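Local coordinates for protein LysR family transcriptional regulator (Vibrio vulnificus, PDB 5B7H) that probably acts as a DNA-binding transcription factor of the OxyR type that responds to hydrogen peroxide, represented here by its regulatory domain, at the interface of chains A and B. Sequence-based numbering; all coordinates share one arbitrary frame. Chains: chain A/B, LysR family transcriptional regulator.

Contact 1: the interface of chains A and B. Residues chain A 154, 157-158, 178; chain B 35-36, 38-39.
B:Asn39 and B:Gln36 reach from helix 27-41 of chain B to backbone carbonyls of chain A, and B:Val35 packs beside them. Among the direct polar contacts, the amide ND2 of B:Asn39 donates to the backbone O of A:Ala157 at 2.9 Å. The bond is fairly straight, 160° at the hydrogen, and the acceptor lies close to the amide plane, while the donor is tilted 29° from the plane of the carbonyl. A weak bond runs from B:Gln36 NE2 to the backbone O of A:Gln178 at 3.2 Å. The chain of B:Gln36 bends at its second torsion, which brings its amide round toward A:Gln178.

One water supplements the weak bond. The water lies 2.8 Å from B:Gln36 NE2 and 2.8 Å from A:Gln178 OE1 and bridges the two side-chain amides.

The apolar part centres on B:Val35. Its CG1 methyl meets A:Asn158 CA at 3.6 Å and A:Ala157 CB at 4.0 Å, where helix 149-157 ends and the loop begins, while CG2 faces A:Gln154.

The A:Asn158 and B:Asn39 amides are nearly coplanar, 4° apart. As modelled, A:Asn158 OD1 and B:Asn39 OD1 stand 2.9 Å apart, a clash of two acceptors, and the A:Asn158 amide may be modelled turned over. The B:Ile38 side chain crosses that of A:Asn158 at about a right angle, with B:Ile38 CD1 3.6 Å from A:Asn158 OD1.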
# COMPACT_ATOMS: atom_id res chain seq x y z
N GLN A 154 5.36 2.02 -10.20
CA GLN A 154 6.58 1.32 -10.58
C GLN A 154 6.59 0.97 -12.06
O GLN A 154 7.64 1.04 -12.70
CB GLN A 154 6.76 0.05 -9.74
CG GLN A 154 7.10 0.37 -8.27
CD GLN A 154 6.65 -0.70 -7.29
OE1 GLN A 154 6.00 -1.69 -7.67
NE2 GLN A 154 6.92 -0.46 -6.02
N ALA A 157 7.53 4.05 -13.71
CA ALA A 157 8.98 4.24 -13.49
C ALA A 157 9.84 3.34 -14.36
O ALA A 157 10.98 3.68 -14.67
CB ALA A 157 9.35 4.08 -12.02
N ASN A 158 9.32 2.16 -14.73
CA ASN A 158 10.04 1.29 -15.67
C ASN A 158 9.97 1.79 -17.11
O ASN A 158 10.53 1.13 -18.01
CB ASN A 158 9.37 -0.11 -15.54
CG ASN A 158 10.16 -1.24 -16.23
OD1 ASN A 158 11.43 -1.38 -16.16
ND2 ASN A 158 9.40 -2.10 -16.79
N GLN A 178 12.34 7.32 -7.70
CA GLN A 178 11.89 6.57 -8.89
C GLN A 178 12.11 7.32 -10.18
O GLN A 178 11.70 6.83 -11.23
CB GLN A 178 10.41 6.18 -8.74
CG GLN A 178 10.20 5.37 -7.45
CD GLN A 178 8.98 4.48 -7.55
OE1 GLN A 178 9.00 3.52 -8.30
NE2 GLN A 178 7.91 4.81 -6.81
N VAL B 35 13.05 -1.93 -10.12
CA VAL B 35 12.82 -1.21 -11.37
C VAL B 35 14.00 -0.28 -11.69
O VAL B 35 14.44 -0.20 -12.84
CB VAL B 35 11.48 -0.46 -11.31
CG1 VAL B 35 11.38 0.65 -12.41
CG2 VAL B 35 10.30 -1.45 -11.39
N GLN B 36 14.53 0.46 -10.70
CA GLN B 36 15.67 1.30 -11.03
C GLN B 36 16.87 0.48 -11.50
O GLN B 36 17.61 0.91 -12.39
CB GLN B 36 16.06 2.12 -9.83
CG GLN B 36 15.00 3.11 -9.41
CD GLN B 36 14.58 4.03 -10.57
OE1 GLN B 36 15.40 4.76 -11.12
NE2 GLN B 36 13.29 4.01 -10.91
N ILE B 38 16.83 -2.62 -13.02
CA ILE B 38 16.62 -3.17 -14.37
C ILE B 38 16.57 -2.10 -15.45
O ILE B 38 16.99 -2.35 -16.60
CB ILE B 38 15.44 -4.13 -14.46
CG1 ILE B 38 14.14 -3.39 -14.26
CG2 ILE B 38 15.62 -5.33 -13.47
CD1 ILE B 38 12.98 -4.31 -14.71
N ASN B 39 16.12 -0.87 -15.11
CA ASN B 39 16.11 0.19 -16.10
C ASN B 39 17.49 0.38 -16.70
O ASN B 39 17.64 0.63 -17.90
CB ASN B 39 15.63 1.49 -15.46
CG ASN B 39 14.11 1.60 -15.39
OD1 ASN B 39 13.37 0.77 -15.92
ND2 ASN B 39 13.66 2.65 -14.71
O HOH W 1 11.37 2.58 -9.39

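Contact 2: the interface of chains A and B. Residues chain A 27-28, 31-32, 49; chain B 150, 154, 178.
The B:Gln154 side chain inserts its amide between A:Ala27, A:Leu31 and A:Cys32, and the two ends of that amide meet different surroundings. NE2 donates to the backbone O of A:Ala27 at 3.0 Å and to the cysteine sulfur SG of A:Cys32 at 3.4 Å. The bond to sulfur is straight, 163° at the hydrogen, with SG close to the amide plane; the carbonyl lies 18° out of that plane. Two acceptors on one nitrogen fix the rotation of the amide and direct OE1 toward hydrocarbon, 3.4 Å from A:Leu31 CB. Both A:Leu31 and A:Leu49 run roughly perpendicular to the glutamine chain, whose chi2 of 152° keeps it extended and lets the amide reach helix 27-41. The A:Leu49 methyl CD1 packs on B:Gln154 CB at 3.7 Å.

On one flank, A:Pro28 CB sits over a face of the B:His150 ring, 3.9 Å from the centroid and displaced toward the rim; the histidine is poorly ordered. On the other, A:Cys32 SG rests 3.8 Å from B:Gln178 CD, and a bridging water lies 2.9 Å from A:Cys32 O and 2.8 Å from B:Gln178 OE1.

The patch joins the N-terminal part of helix 27-41 and strand 45-51 of chain A to helix 149-157 and the loop carrying residue 178 in chain B.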
# COMPACT_ATOMS: atom_id res chain seq x y z
N ALA A 27 -5.56 5.88 2.25
CA ALA A 27 -5.12 5.44 3.58
C ALA A 27 -3.62 5.62 3.85
O ALA A 27 -3.28 6.14 4.93
CB ALA A 27 -5.54 3.99 3.83
N PRO A 28 -2.71 5.24 2.94
CA PRO A 28 -1.27 5.33 3.26
C PRO A 28 -0.81 6.77 3.41
O PRO A 28 0.29 6.97 3.91
CB PRO A 28 -0.58 4.70 2.05
CG PRO A 28 -1.64 3.92 1.34
CD PRO A 28 -2.94 4.67 1.60
N LEU A 31 -3.93 9.30 6.32
CA LEU A 31 -4.11 8.85 7.70
C LEU A 31 -2.87 9.04 8.56
O LEU A 31 -3.01 9.20 9.78
CB LEU A 31 -4.56 7.38 7.75
CG LEU A 31 -5.93 7.14 7.11
CD1 LEU A 31 -6.24 5.62 7.26
CD2 LEU A 31 -7.04 7.98 7.75
N CYS A 32 -1.69 9.09 7.95
CA CYS A 32 -0.49 9.38 8.73
C CYS A 32 -0.64 10.76 9.36
O CYS A 32 -0.38 10.95 10.56
CB CYS A 32 0.73 9.41 7.80
SG CYS A 32 1.20 7.81 7.08
N LEU A 49 -8.34 1.04 12.53
CA LEU A 49 -8.33 1.38 11.11
C LEU A 49 -8.54 0.14 10.26
O LEU A 49 -7.97 -0.93 10.54
CB LEU A 49 -6.99 2.05 10.69
CG LEU A 49 -6.73 3.38 11.39
CD1 LEU A 49 -5.33 3.84 10.94
CD2 LEU A 49 -7.74 4.38 10.89
N HIS B 150 0.31 -0.24 6.09
CA HIS B 150 0.29 1.19 6.42
C HIS B 150 -0.66 1.48 7.55
O HIS B 150 -0.35 2.28 8.45
CB HIS B 150 -0.16 1.99 5.20
CG HIS B 150 0.68 1.73 4.02
ND1 HIS B 150 0.44 0.69 3.14
CD2 HIS B 150 1.81 2.34 3.59
CE1 HIS B 150 1.38 0.68 2.21
NE2 HIS B 150 2.22 1.67 2.46
N GLN B 154 -0.00 2.93 11.33
CA GLN B 154 -0.71 4.11 11.81
C GLN B 154 -1.38 3.85 13.16
O GLN B 154 -1.40 4.74 14.02
CB GLN B 154 -1.75 4.59 10.80
CG GLN B 154 -1.10 5.18 9.53
CD GLN B 154 -1.94 5.06 8.28
OE1 GLN B 154 -3.03 4.44 8.30
NE2 GLN B 154 -1.42 5.55 7.18
N GLN B 178 6.07 9.71 11.57
CA GLN B 178 5.06 9.10 12.45
C GLN B 178 5.51 8.98 13.88
O GLN B 178 4.78 8.42 14.70
CB GLN B 178 4.63 7.73 11.90
CG GLN B 178 4.12 7.87 10.46
CD GLN B 178 3.17 6.75 10.10
OE1 GLN B 178 2.07 6.72 10.63
NE2 GLN B 178 3.60 5.83 9.23
O HOH W 2 1.04 8.89 12.00

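Contact 3: the interface of chains A and B. Residues chain A 49-51; chain B 144, 147.
B:Thr147 presents its hydroxyl to the end of an A-chain strand, where the backbone N of A:Glu51 donates to OG1 at 2.9 Å, 161° at the hydrogen. OG1 lies between the backbone N and carbonyl carbon of its own residue (chi1 41°), which directs the hydroxyl at the strand. Its return contact to A:Glu51 O is long and weak at best.

Two waters extend the polar contact along the backbone. A:Leu49 O lies 2.7 Å from one water and 2.9 Å from the other. The first also lies 2.8 Å from the backbone N of B:Thr147. The second bridges to B:Thr147 OG1 and sits in plane at the edge of the A:Arg50 guanidinium, 2.9 Å from NE. B:Phe144 turns a ring edge to the same carbonyl: A:Leu49 O lies in the ring plane, 3.2 Å from B:Phe144 CE1.

The apolar contact is slighter, with the bent A:Arg50 chain laying CD against the B:Thr147 methyl CG2 at 3.7 Å. Guanidinium and phenyl planes are 15° apart, but A:Arg50 NH2 is 4.1 Å from B:Phe144 CE2 at the rim, and no stack follows.

The loop carrying B:Phe144 and B:Thr147 contacts backbone groups of strand 45-51 and the A:Arg50 side chain, and in this way probably supports the dimer typical of LysR-type regulators.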
# COMPACT_ATOMS: atom_id res chain seq x y z
N LEU A 49 -8.34 1.04 12.53
CA LEU A 49 -8.33 1.38 11.11
C LEU A 49 -8.54 0.14 10.26
O LEU A 49 -7.97 -0.93 10.54
CB LEU A 49 -6.99 2.05 10.69
CG LEU A 49 -6.73 3.38 11.39
CD1 LEU A 49 -5.33 3.84 10.94
CD2 LEU A 49 -7.74 4.38 10.89
N ARG A 50 -9.32 0.29 9.18
CA ARG A 50 -9.54 -0.75 8.19
C ARG A 50 -9.31 -0.19 6.80
O ARG A 50 -9.87 0.86 6.47
CB ARG A 50 -11.00 -1.23 8.30
CG ARG A 50 -11.49 -2.02 7.11
CD ARG A 50 -11.03 -3.43 7.13
NE ARG A 50 -11.31 -4.01 8.44
CZ ARG A 50 -12.52 -4.42 8.88
NH1 ARG A 50 -13.62 -4.34 8.10
NH2 ARG A 50 -12.62 -4.90 10.13
N GLU A 51 -8.48 -0.84 6.00
CA GLU A 51 -8.26 -0.44 4.62
C GLU A 51 -8.94 -1.47 3.73
O GLU A 51 -8.72 -2.68 3.86
CB GLU A 51 -6.75 -0.36 4.33
CG GLU A 51 -6.48 0.04 2.89
CD GLU A 51 -4.99 0.23 2.58
OE1 GLU A 51 -4.59 -0.23 1.47
OE2 GLU A 51 -4.25 0.78 3.40
N PHE B 144 -8.56 -6.96 17.18
CA PHE B 144 -8.86 -6.22 15.96
C PHE B 144 -7.70 -6.41 14.99
O PHE B 144 -6.58 -5.92 15.24
CB PHE B 144 -9.09 -4.75 16.28
CG PHE B 144 -9.44 -3.93 15.07
CD1 PHE B 144 -8.45 -3.27 14.34
CD2 PHE B 144 -10.76 -3.88 14.65
CE1 PHE B 144 -8.82 -2.52 13.23
CE2 PHE B 144 -11.11 -3.15 13.55
CZ PHE B 144 -10.16 -2.49 12.84
N THR B 147 -5.64 -4.65 8.20
CA THR B 147 -5.83 -5.08 6.82
C THR B 147 -4.80 -4.49 5.84
O THR B 147 -4.85 -4.83 4.66
CB THR B 147 -7.27 -4.76 6.40
OG1 THR B 147 -7.58 -3.46 6.94
CG2 THR B 147 -8.19 -5.74 7.10
O HOH W 3 -8.75 -3.65 9.86
O HOH W 4 -5.82 -2.11 9.33

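Contact 2 and contact 3 adjoin, their C-alpha centres about 10 Å apart, and share A:Leu49, whose side chain serves the former and whose backbone carbonyl serves the latter. Contact 1 lies about 26 Å from contact 2 and about 30 Å from contact 3, on the other flank of the two-fold interface. It pairs the same two helices and residue 178 as contact 2, with the chains exchanged, but without strand 45-51. Residues 154 and 178 serve in both; by symmetry the twin of contact 2 lies next to contact 1, giving each end of the interface a continuous helix 27-41 to helix 149-157 seam, consistent with a regulatory-domain dimer.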